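Local coordinates for protein aminotransferase class-III (Sphaerobacter thermophilus DSM 20745, PDB 6K8H) that belongs to the class-III aminotransferases, is also called an omega-transaminase, and has the alpha/beta fold shared by that family, at residues K136-Y141 against V251-E256; T128-M133 against L277-K282; V219-N224 against Q239-I244; R114-Q119 against M267-G272. All coordinates share one frame; numbering follows the deposited sequence.

Contact 1: K136-Y141 against V251-E256. With PLR ((5-hydroxy-4,6-dimethylpyridin-3-yl)methyl dihydrogen phosphate), chain D.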
# COMPACT_ATOMS: atom_id res chain seq x y z
N LYS B 136 14.46 -0.76 0.56
CA LYS B 136 14.79 -1.94 1.40
C LYS B 136 15.67 -2.92 0.61
O LYS B 136 16.62 -3.46 1.17
CB LYS B 136 13.51 -2.55 1.96
CG LYS B 136 12.84 -1.71 3.04
CD LYS B 136 11.43 -2.10 3.37
CE LYS B 136 11.26 -3.57 3.66
NZ LYS B 136 11.27 -3.86 5.12
N ALA B 137 15.36 -3.12 -0.67
CA ALA B 137 16.18 -4.02 -1.48
C ALA B 137 17.60 -3.50 -1.57
O ALA B 137 18.56 -4.28 -1.47
CB ALA B 137 15.58 -4.18 -2.88
N ALA B 138 17.76 -2.18 -1.76
CA ALA B 138 19.09 -1.60 -1.87
C ALA B 138 19.86 -1.75 -0.56
O ALA B 138 21.07 -2.02 -0.58
CB ALA B 138 18.99 -0.13 -2.27
N ARG B 139 19.19 -1.54 0.57
CA ARG B 139 19.86 -1.78 1.85
C ARG B 139 20.31 -3.23 1.97
O ARG B 139 21.43 -3.51 2.42
CB ARG B 139 18.95 -1.40 3.02
CG ARG B 139 18.70 0.10 3.19
CD ARG B 139 18.45 0.46 4.66
NE ARG B 139 17.72 1.72 4.82
CZ ARG B 139 16.40 1.80 5.01
NH1 ARG B 139 15.66 0.70 5.04
NH2 ARG B 139 15.81 2.98 5.16
N ALA B 140 19.45 -4.18 1.59
CA ALA B 140 19.81 -5.60 1.72
C ALA B 140 20.92 -5.98 0.77
O ALA B 140 21.74 -6.86 1.08
CB ALA B 140 18.59 -6.49 1.47
N TYR B 141 20.94 -5.38 -0.42
CA TYR B 141 21.92 -5.72 -1.43
C TYR B 141 23.28 -5.17 -1.06
O TYR B 141 24.29 -5.88 -1.10
CB TYR B 141 21.46 -5.19 -2.79
CG TYR B 141 22.42 -5.56 -3.88
CD1 TYR B 141 22.46 -6.85 -4.39
CD2 TYR B 141 23.32 -4.63 -4.37
CE1 TYR B 141 23.37 -7.21 -5.38
CE2 TYR B 141 24.22 -4.96 -5.36
CZ TYR B 141 24.25 -6.25 -5.86
OH TYR B 141 25.16 -6.55 -6.84
N VAL B 251 23.12 1.77 -5.36
CA VAL B 251 21.98 1.36 -6.18
C VAL B 251 21.27 2.61 -6.69
O VAL B 251 20.84 3.45 -5.90
CB VAL B 251 21.02 0.48 -5.37
CG1 VAL B 251 19.74 0.22 -6.13
CG2 VAL B 251 21.71 -0.85 -4.96
N LEU B 252 21.13 2.72 -8.01
CA LEU B 252 20.38 3.83 -8.61
C LEU B 252 18.93 3.38 -8.82
O LEU B 252 18.66 2.44 -9.58
CB LEU B 252 21.03 4.27 -9.92
CG LEU B 252 20.37 5.41 -10.73
CD1 LEU B 252 20.18 6.69 -9.90
CD2 LEU B 252 21.20 5.71 -11.98
N ILE B 253 18.00 4.05 -8.13
CA ILE B 253 16.58 3.75 -8.21
C ILE B 253 15.88 4.89 -8.95
O ILE B 253 15.90 6.04 -8.49
CB ILE B 253 15.95 3.58 -6.81
CG1 ILE B 253 16.67 2.50 -6.00
CG2 ILE B 253 14.47 3.25 -6.95
CD1 ILE B 253 16.23 2.49 -4.56
N PHE B 254 15.22 4.57 -10.05
CA PHE B 254 14.32 5.51 -10.70
C PHE B 254 12.92 5.37 -10.11
O PHE B 254 12.41 4.26 -9.99
CB PHE B 254 14.25 5.28 -12.21
CG PHE B 254 15.41 5.87 -12.97
CD1 PHE B 254 16.55 6.30 -12.31
CD2 PHE B 254 15.35 5.98 -14.36
CE1 PHE B 254 17.62 6.82 -13.00
CE2 PHE B 254 16.42 6.52 -15.07
CZ PHE B 254 17.56 6.95 -14.38
N ASP B 255 12.32 6.50 -9.75
CA ASP B 255 10.91 6.55 -9.37
C ASP B 255 10.12 6.93 -10.62
O ASP B 255 10.04 8.11 -10.97
CB ASP B 255 10.67 7.54 -8.23
CG ASP B 255 9.21 7.62 -7.80
OD1 ASP B 255 8.33 7.08 -8.51
OD2 ASP B 255 8.93 8.23 -6.74
N GLU B 256 9.56 5.93 -11.30
CA GLU B 256 8.73 6.15 -12.47
C GLU B 256 7.25 5.89 -12.18
O GLU B 256 6.50 5.52 -13.08
CB GLU B 256 9.19 5.28 -13.65
CG GLU B 256 10.63 5.58 -14.10
CD GLU B 256 10.78 5.67 -15.62
OE1 GLU B 256 9.90 6.28 -16.29
OE2 GLU B 256 11.78 5.14 -16.15
N1 PLR D . 6.25 8.37 -6.61
C2 PLR D . 5.76 9.30 -7.41
C2A PLR D . 6.67 10.00 -8.37
C3 PLR D . 4.39 9.61 -7.38
O3 PLR D . 3.93 10.56 -8.22
C4 PLR D . 3.55 8.93 -6.48
C4A PLR D . 2.12 9.24 -6.44
C5 PLR D . 4.10 7.95 -5.65
C6 PLR D . 5.45 7.72 -5.75
C5A PLR D . 3.26 7.20 -4.65
O4P PLR D . 2.30 6.26 -5.22
P PLR D . 0.97 5.89 -4.40
O1P PLR D . 1.45 5.44 -3.06
O2P PLR D . 0.18 7.15 -4.31
O3P PLR D . 0.27 4.82 -5.17
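In the alpha/beta fold of the class-III aminotransferases, helix 127-142 lies over the central mixed sheet, and here A138 rests on V251 and I253 of strand 251-255. Helix and strand run almost antiparallel, at 171°, with their short axes 9.4 Å apart. The A138 methyl does most of the touching: CB sits 3.8 Å from V251 CB and lies against both valine methyls, while its distance to I253 CD1 is a looser 4.4 Å. One turn on, V251 CG2 comes obliquely to the Y141 ring, 4.2 Å from CD2, and the tyrosine hydroxyl goes on to hydrogen-bond E298. The other side of the helix faces the second subunit, where K136 NZ forms a salt bridge with E162 of that subunit and R139 NH1 one with D159 of that subunit. At its C-terminal end the strand delivers D255 to the ligand pocket. With CG anti to the backbone N (chi1 -180°), the carboxylate projects toward PLR. V257 N bonds to OD1 and H155 ND1 bonds to OD2, two partners that should limit its rotation, and D255 OD2 lies 2.7 Å from PLR N1.

Contact 2: T128-M133 against L277-K282. With PLR ((5-hydroxy-4,6-dimethylpyridin-3-yl)methyl dihydrogen phosphate), chain D.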
# COMPACT_ATOMS: atom_id res chain seq x y z
N THR B 128 3.93 4.08 -3.07
CA THR B 128 4.62 4.23 -1.80
C THR B 128 5.29 2.93 -1.39
O THR B 128 6.46 2.93 -0.97
CB THR B 128 3.63 4.66 -0.72
OG1 THR B 128 3.25 6.00 -0.96
CG2 THR B 128 4.28 4.53 0.69
N GLU B 129 4.56 1.81 -1.47
CA GLU B 129 5.14 0.52 -1.13
C GLU B 129 6.26 0.15 -2.09
O GLU B 129 7.27 -0.42 -1.68
CB GLU B 129 4.06 -0.58 -1.12
CG GLU B 129 3.19 -0.62 0.14
CD GLU B 129 2.35 -1.92 0.26
OE1 GLU B 129 2.33 -2.74 -0.69
OE2 GLU B 129 1.72 -2.11 1.32
N ALA B 130 6.08 0.45 -3.37
CA ALA B 130 7.13 0.14 -4.35
C ALA B 130 8.42 0.88 -4.00
O ALA B 130 9.51 0.28 -3.99
CB ALA B 130 6.65 0.51 -5.75
N VAL B 131 8.32 2.17 -3.70
CA VAL B 131 9.49 2.97 -3.33
C VAL B 131 10.12 2.42 -2.06
O VAL B 131 11.35 2.30 -1.96
CB VAL B 131 9.10 4.45 -3.18
CG1 VAL B 131 10.26 5.27 -2.62
CG2 VAL B 131 8.65 5.02 -4.55
N MET B 132 9.29 2.10 -1.06
CA MET B 132 9.82 1.55 0.18
C MET B 132 10.58 0.26 -0.09
O MET B 132 11.70 0.07 0.40
CB MET B 132 8.68 1.30 1.17
CG MET B 132 9.15 0.56 2.41
SD MET B 132 7.82 0.40 3.64
CE MET B 132 6.99 -1.10 3.09
N MET B 133 10.00 -0.64 -0.88
CA MET B 133 10.64 -1.94 -1.09
C MET B 133 11.88 -1.82 -1.95
O MET B 133 12.81 -2.61 -1.80
CB MET B 133 9.66 -2.94 -1.70
CG MET B 133 8.51 -3.36 -0.77
SD MET B 133 8.98 -3.77 0.94
CE MET B 133 10.20 -5.06 0.63
N LEU B 277 17.27 -0.22 -10.12
CA LEU B 277 15.88 -0.52 -9.78
C LEU B 277 14.99 0.59 -10.30
O LEU B 277 15.42 1.73 -10.48
CB LEU B 277 15.66 -0.67 -8.26
CG LEU B 277 16.38 -1.81 -7.54
CD1 LEU B 277 16.14 -1.73 -6.05
CD2 LEU B 277 15.97 -3.18 -8.08
N THR B 278 13.72 0.23 -10.50
CA THR B 278 12.66 1.16 -10.86
C THR B 278 11.45 0.87 -9.99
O THR B 278 11.04 -0.29 -9.85
CB THR B 278 12.29 1.06 -12.33
OG1 THR B 278 13.45 1.24 -13.15
CG2 THR B 278 11.29 2.14 -12.69
N ALA B 279 10.89 1.92 -9.38
CA ALA B 279 9.59 1.88 -8.72
C ALA B 279 8.53 2.37 -9.70
O ALA B 279 8.75 3.32 -10.45
CB ALA B 279 9.59 2.75 -7.46
N MET B 280 7.39 1.68 -9.71
CA MET B 280 6.29 1.94 -10.64
C MET B 280 4.98 1.81 -9.89
O MET B 280 4.92 1.24 -8.79
CB MET B 280 6.31 0.96 -11.82
CG MET B 280 7.63 0.92 -12.58
SD MET B 280 7.84 -0.60 -13.54
CE MET B 280 8.64 -1.65 -12.31
N GLY B 281 3.92 2.29 -10.51
CA GLY B 281 2.58 2.20 -9.97
C GLY B 281 1.61 2.87 -10.92
O GLY B 281 1.88 2.93 -12.12
N LYS B 282 0.49 3.39 -10.39
CA LYS B 282 -0.48 4.16 -11.16
C LYS B 282 -0.95 3.43 -12.43
O LYS B 282 -1.79 2.51 -12.33
CB LYS B 282 0.10 5.55 -11.46
CG LYS B 282 0.30 6.38 -10.17
CD LYS B 282 0.60 7.86 -10.43
CE LYS B 282 0.27 8.75 -9.20
NZ LYS B 282 1.37 8.80 -8.17
N1 PLR D . 6.25 8.37 -6.61
C2 PLR D . 5.76 9.30 -7.41
C2A PLR D . 6.67 10.00 -8.37
C3 PLR D . 4.39 9.61 -7.38
O3 PLR D . 3.93 10.56 -8.22
C4 PLR D . 3.55 8.93 -6.48
C4A PLR D . 2.12 9.24 -6.44
C5 PLR D . 4.10 7.95 -5.65
C6 PLR D . 5.45 7.72 -5.75
C5A PLR D . 3.26 7.20 -4.65
O4P PLR D . 2.30 6.26 -5.22
P PLR D . 0.97 5.89 -4.40
O1P PLR D . 1.45 5.44 -3.06
O2P PLR D . 0.18 7.15 -4.31
O3P PLR D . 0.27 4.82 -5.17
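A130 and V131 of helix 127-142 close down on A279 of strand 277-281, and this is where the packing is tight. The A130 methyl has A279 CB at 4.1 Å and the carbonyl M280 O at 3.6 Å. V131 CG2, which stands beside the backbone N, comes to 3.8 Å from A279 CB. Small residues on both sides let the axes approach to 7.2 Å. Away from this patch the fit is looser: L277 CB points to the helix, yet the side chain gets no nearer than 5.5 Å. The looser parts are still buried: V299 and M300 of helix 297-300 pack on L277, and F303 on M133. At the subunit interface, E129 OE2 bonds S126 of the second subunit. At the pocket end both segments hold PLR. T128 N and T128 OG1 each donate to PLR O1P, both at 2.8 Å, the N-H at 155°. K282, bent at its last torsion (chi4 83°), is covalently joined to the ligand, NZ to C4A, at a long 1.9 Å. A phosphate at the N-terminal end of a helix and a lysine-linked ring are typical of the fold type I site of PLP-dependent enzymes.

Contact 3: V219-N224 against Q239-I244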
# COMPACT_ATOMS: atom_id res chain seq x y z
N VAL B 219 20.61 5.93 -4.39
CA VAL B 219 20.14 7.25 -4.79
C VAL B 219 18.79 7.06 -5.47
O VAL B 219 18.68 6.30 -6.44
CB VAL B 219 21.11 7.96 -5.74
CG1 VAL B 219 20.49 9.27 -6.24
CG2 VAL B 219 22.46 8.23 -5.09
N LEU B 220 17.76 7.75 -4.98
CA LEU B 220 16.42 7.65 -5.52
C LEU B 220 16.13 8.92 -6.30
O LEU B 220 16.32 10.03 -5.77
CB LEU B 220 15.40 7.45 -4.39
CG LEU B 220 13.91 7.62 -4.62
CD1 LEU B 220 13.37 6.41 -5.38
CD2 LEU B 220 13.25 7.80 -3.27
N ILE B 221 15.70 8.79 -7.56
CA ILE B 221 15.50 9.96 -8.41
C ILE B 221 14.26 9.77 -9.28
O ILE B 221 14.09 8.73 -9.91
CB ILE B 221 16.74 10.24 -9.28
CG1 ILE B 221 16.50 11.50 -10.11
CG2 ILE B 221 17.11 9.01 -10.12
CD1 ILE B 221 17.73 11.96 -10.88
N ASP B 222 13.39 10.79 -9.29
CA ASP B 222 12.30 10.89 -10.25
C ASP B 222 12.82 11.58 -11.50
O ASP B 222 13.21 12.75 -11.43
CB ASP B 222 11.15 11.69 -9.63
CG ASP B 222 9.95 11.86 -10.55
OD1 ASP B 222 10.10 11.83 -11.79
OD2 ASP B 222 8.84 12.07 -9.99
N PRO B 223 12.80 10.92 -12.68
CA PRO B 223 13.38 11.48 -13.91
C PRO B 223 12.74 12.81 -14.36
O PRO B 223 13.42 13.60 -14.95
CB PRO B 223 13.16 10.40 -14.98
CG PRO B 223 12.84 9.15 -14.21
CD PRO B 223 12.19 9.61 -12.92
N ASN B 224 11.42 12.95 -14.17
CA ASN B 224 10.70 14.19 -14.56
C ASN B 224 9.77 14.58 -13.40
O ASN B 224 8.55 14.46 -13.56
CB ASN B 224 9.95 13.97 -15.87
CG ASN B 224 9.63 15.24 -16.62
OD1 ASN B 224 9.96 16.33 -16.16
ND2 ASN B 224 9.01 15.10 -17.78
N GLN B 239 23.63 11.00 -16.78
CA GLN B 239 24.72 10.10 -17.15
C GLN B 239 25.83 10.12 -16.11
O GLN B 239 26.35 9.06 -15.73
CB GLN B 239 25.28 10.48 -18.53
CG GLN B 239 24.31 10.23 -19.70
CD GLN B 239 24.65 11.06 -20.95
OE1 GLN B 239 25.79 11.49 -21.13
NE2 GLN B 239 23.64 11.30 -21.79
N ARG B 240 26.18 11.30 -15.60
CA ARG B 240 27.20 11.36 -14.57
C ARG B 240 26.72 10.76 -13.25
O ARG B 240 27.51 10.15 -12.52
CB ARG B 240 27.66 12.80 -14.38
CG ARG B 240 28.51 13.27 -15.57
CD ARG B 240 28.79 14.76 -15.50
NE ARG B 240 29.40 15.15 -14.23
CZ ARG B 240 29.99 16.33 -14.02
NH1 ARG B 240 30.04 17.23 -15.00
NH2 ARG B 240 30.50 16.61 -12.84
N LEU B 241 25.43 10.92 -12.94
CA LEU B 241 24.86 10.25 -11.77
C LEU B 241 24.97 8.74 -11.91
O LEU B 241 25.33 8.04 -10.95
CB LEU B 241 23.40 10.67 -11.57
CG LEU B 241 22.65 10.02 -10.39
CD1 LEU B 241 23.34 10.36 -9.07
CD2 LEU B 241 21.17 10.44 -10.35
N ARG B 242 24.66 8.21 -13.11
CA ARG B 242 24.81 6.77 -13.33
C ARG B 242 26.26 6.34 -13.15
O ARG B 242 26.53 5.31 -12.51
CB ARG B 242 24.28 6.40 -14.72
CG ARG B 242 24.62 4.96 -15.17
CD ARG B 242 23.76 3.91 -14.45
NE ARG B 242 24.22 3.66 -13.09
CZ ARG B 242 23.74 2.72 -12.28
NH1 ARG B 242 22.76 1.92 -12.69
NH2 ARG B 242 24.24 2.58 -11.06
N GLU B 243 27.21 7.13 -13.66
CA GLU B 243 28.62 6.74 -13.55
C GLU B 243 29.08 6.72 -12.10
O GLU B 243 29.74 5.78 -11.66
CB GLU B 243 29.51 7.68 -14.37
CG GLU B 243 29.31 7.58 -15.87
CD GLU B 243 30.23 6.57 -16.53
OE1 GLU B 243 30.38 5.45 -15.98
OE2 GLU B 243 30.82 6.89 -17.59
N ILE B 244 28.73 7.75 -11.33
CA ILE B 244 29.28 7.83 -9.98
C ILE B 244 28.63 6.78 -9.07
O ILE B 244 29.31 6.20 -8.22
CB ILE B 244 29.15 9.25 -9.39
CG1 ILE B 244 29.88 9.34 -8.04
CG2 ILE B 244 27.69 9.67 -9.23
CD1 ILE B 244 30.03 10.74 -7.51
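L241 meets V219 and I221 through aliphatic carbons alone; neither segment puts a flat group into the contact. A flat group of the strand segment, the D222 carboxylate, stands apart past the end of the strand, where PLR touches it. The surroundings are a beta-alpha-beta unit, in which strand 216-221 leads through helix 235-248 to strand 251-255, and this contact is the first half of that crossover, helix packed on strand. L241 carries the helix side alone. Its CG is anti to the backbone N (chi1 179°), which sends the fork of the side chain toward the sheet, and the two methyls divide the work. CD2 meets I221 CD1 tip to tip at 3.8 Å, while CD1 lies 4.2 Å from V219 CG1, the two side chains passing at a slant. V219 and I221 are alternate residues of the strand, so both face the helix, whereas L220 between them faces the other side of the sheet. The backbones stay well apart, with 8.9 Å between V219 CA and L241 CA. I209 of helix 202-211 touches both V219 and L241, and F150 of strand 146-150 touches all three residues, adding to the apolar layer. R240 pairs with E206 of helix 202-211, while R242 packs on L252 and pairs with D276. Past the strand the chain turns at P223 in an Asx turn, closed by N224 N donating to D222 OD1 at 2.9 Å, with an N-H...O angle of 135°, from the anti side and 27° out of the carboxylate plane.

Contact 4: R114-Q119 against M267-G272; sequences RVPSLQ and MQSVLG
Q268 reaches out of helix 266-271 to the V115-L118 turn, and V115 meets its side chain at about a right angle. V115 CG1 sits over the face of the Q268 amide, 3.6 Å from CD and 3.4 Å from OE1. S117 approaches the same amide differently: its OG comes in the carbonyl plane, on a lone pair of OE1, and donates a hydrogen bond of 2.7 Å at a C=O...O angle of 137°. The glutamine starts with CG between its backbone N and carbonyl carbon (chi1 59°) and is extended beyond, which carries the amide across the gap. A water adds a second link, accepting from S117 N at 3.0 Å and donating to Q268 OE1 at a short 2.5 Å. OE1 thus takes two hydrogen bonds, while NE2 on the other branch gives its hydrogens to E256 OE2 and T278 OG1. With both ends of the amide engaged, its rotation is well defined. Toward the outside, P116 CD lies 3.5 Å from S269 OG, plain packing, since that hydroxyl is already bonded to G265 O. The turn itself is type I, from V115 to L118, closed by L118 N donating to V115 O at 3.0 Å. It links helix 102-114 to strand 120-124, an outermost strand of the large sheet within this chain. Helix 266-271, on its side, comes between strands 251-255 and 277-281 in sequence, and the Q268 amide bridges the turn to residues at or near the ends of both.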
# COMPACT_ATOMS: atom_id res chain seq x y z
N ARG B 114 8.95 -4.78 -22.08
CA ARG B 114 8.91 -3.40 -22.57
C ARG B 114 10.07 -2.54 -22.05
O ARG B 114 10.57 -1.69 -22.79
CB ARG B 114 7.59 -2.74 -22.19
CG ARG B 114 6.40 -3.31 -22.91
CD ARG B 114 5.22 -2.38 -22.81
NE ARG B 114 4.07 -2.92 -23.52
CZ ARG B 114 2.95 -2.25 -23.73
NH1 ARG B 114 2.82 -1.01 -23.25
NH2 ARG B 114 1.96 -2.83 -24.40
N VAL B 115 10.47 -2.70 -20.80
CA VAL B 115 11.47 -1.83 -20.17
C VAL B 115 12.78 -2.55 -20.10
O VAL B 115 12.89 -3.59 -19.41
CB VAL B 115 11.03 -1.37 -18.76
CG1 VAL B 115 12.04 -0.37 -18.20
CG2 VAL B 115 9.61 -0.79 -18.76
N PRO B 116 13.86 -2.05 -20.73
CA PRO B 116 15.11 -2.81 -20.80
C PRO B 116 15.72 -3.14 -19.44
O PRO B 116 16.13 -4.29 -19.22
CB PRO B 116 16.03 -1.89 -21.61
CG PRO B 116 15.07 -1.13 -22.51
CD PRO B 116 13.86 -0.88 -21.63
N SER B 117 15.78 -2.18 -18.51
CA SER B 117 16.35 -2.42 -17.19
C SER B 117 15.58 -3.46 -16.39
O SER B 117 16.12 -3.98 -15.41
CB SER B 117 16.42 -1.11 -16.39
OG SER B 117 15.17 -0.81 -15.78
N LEU B 118 14.32 -3.71 -16.72
CA LEU B 118 13.52 -4.65 -15.93
C LEU B 118 13.81 -6.07 -16.39
O LEU B 118 13.33 -6.52 -17.43
CB LEU B 118 12.04 -4.33 -16.04
CG LEU B 118 11.59 -2.96 -15.56
CD1 LEU B 118 10.08 -2.81 -15.69
CD2 LEU B 118 12.04 -2.73 -14.13
N GLN B 119 14.61 -6.78 -15.59
CA GLN B 119 14.81 -8.21 -15.76
C GLN B 119 13.85 -9.02 -14.90
O GLN B 119 13.34 -10.06 -15.35
CB GLN B 119 16.26 -8.59 -15.41
CG GLN B 119 17.32 -7.72 -16.05
CD GLN B 119 18.71 -8.30 -15.89
OE1 GLN B 119 19.16 -8.59 -14.77
NE2 GLN B 119 19.40 -8.49 -17.01
N MET B 267 10.47 6.66 -19.09
CA MET B 267 11.31 7.84 -19.22
C MET B 267 12.78 7.46 -19.21
O MET B 267 13.59 8.13 -19.87
CB MET B 267 11.02 8.84 -18.10
CG MET B 267 11.56 10.23 -18.38
SD MET B 267 10.90 10.86 -19.94
CE MET B 267 11.58 12.51 -19.98
N GLN B 268 13.15 6.39 -18.51
CA GLN B 268 14.53 5.92 -18.57
C GLN B 268 14.94 5.59 -20.00
O GLN B 268 16.08 5.85 -20.41
CB GLN B 268 14.73 4.70 -17.67
CG GLN B 268 13.84 3.52 -18.01
CD GLN B 268 13.92 2.44 -16.95
OE1 GLN B 268 14.67 1.48 -17.09
NE2 GLN B 268 13.18 2.61 -15.86
N SER B 269 14.02 5.04 -20.80
CA SER B 269 14.35 4.78 -22.20
C SER B 269 14.46 6.08 -22.97
O SER B 269 15.31 6.21 -23.86
CB SER B 269 13.31 3.85 -22.83
OG SER B 269 13.54 2.52 -22.38
N VAL B 270 13.60 7.05 -22.67
CA VAL B 270 13.73 8.35 -23.33
C VAL B 270 15.10 8.97 -23.05
O VAL B 270 15.77 9.49 -23.96
CB VAL B 270 12.59 9.30 -22.92
CG1 VAL B 270 12.86 10.69 -23.45
CG2 VAL B 270 11.28 8.80 -23.47
N LEU B 271 15.53 8.96 -21.79
CA LEU B 271 16.75 9.64 -21.38
C LEU B 271 18.00 8.78 -21.52
O LEU B 271 19.10 9.28 -21.31
CB LEU B 271 16.63 10.13 -19.92
CG LEU B 271 15.47 11.09 -19.64
CD1 LEU B 271 15.36 11.40 -18.15
CD2 LEU B 271 15.61 12.38 -20.43
N GLY B 272 17.85 7.50 -21.87
CA GLY B 272 18.99 6.66 -22.18
C GLY B 272 19.87 6.29 -21.01
O GLY B 272 21.09 6.22 -21.16
O HOH W 1 15.56 0.71 -19.32

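Overall arrangement
Contacts 1 and 2 use two parts of one helix, 127-142, about two turns apart, against neighbouring strands of the large sheet; their centres are 9 Å apart, and F254 O and A279 N, 2.9 Å apart, probably bond the strands. Contact 3, 12 Å from contact 1, lies across the sheet on the strand at the other edge of 251-255, joined by a probable bond of 2.9 Å from D255 N to I221 O. Contact 4 borders the rest: P223 CB packs on M267 CG at 3.8 Å, and M280 SD on L118 CD1 at the same distance. Contacts 1 and 2 grip PLR directly and contact 3 brings D222 to it, whereas the Q268 side chain of contact 4 stays about 12 Å away.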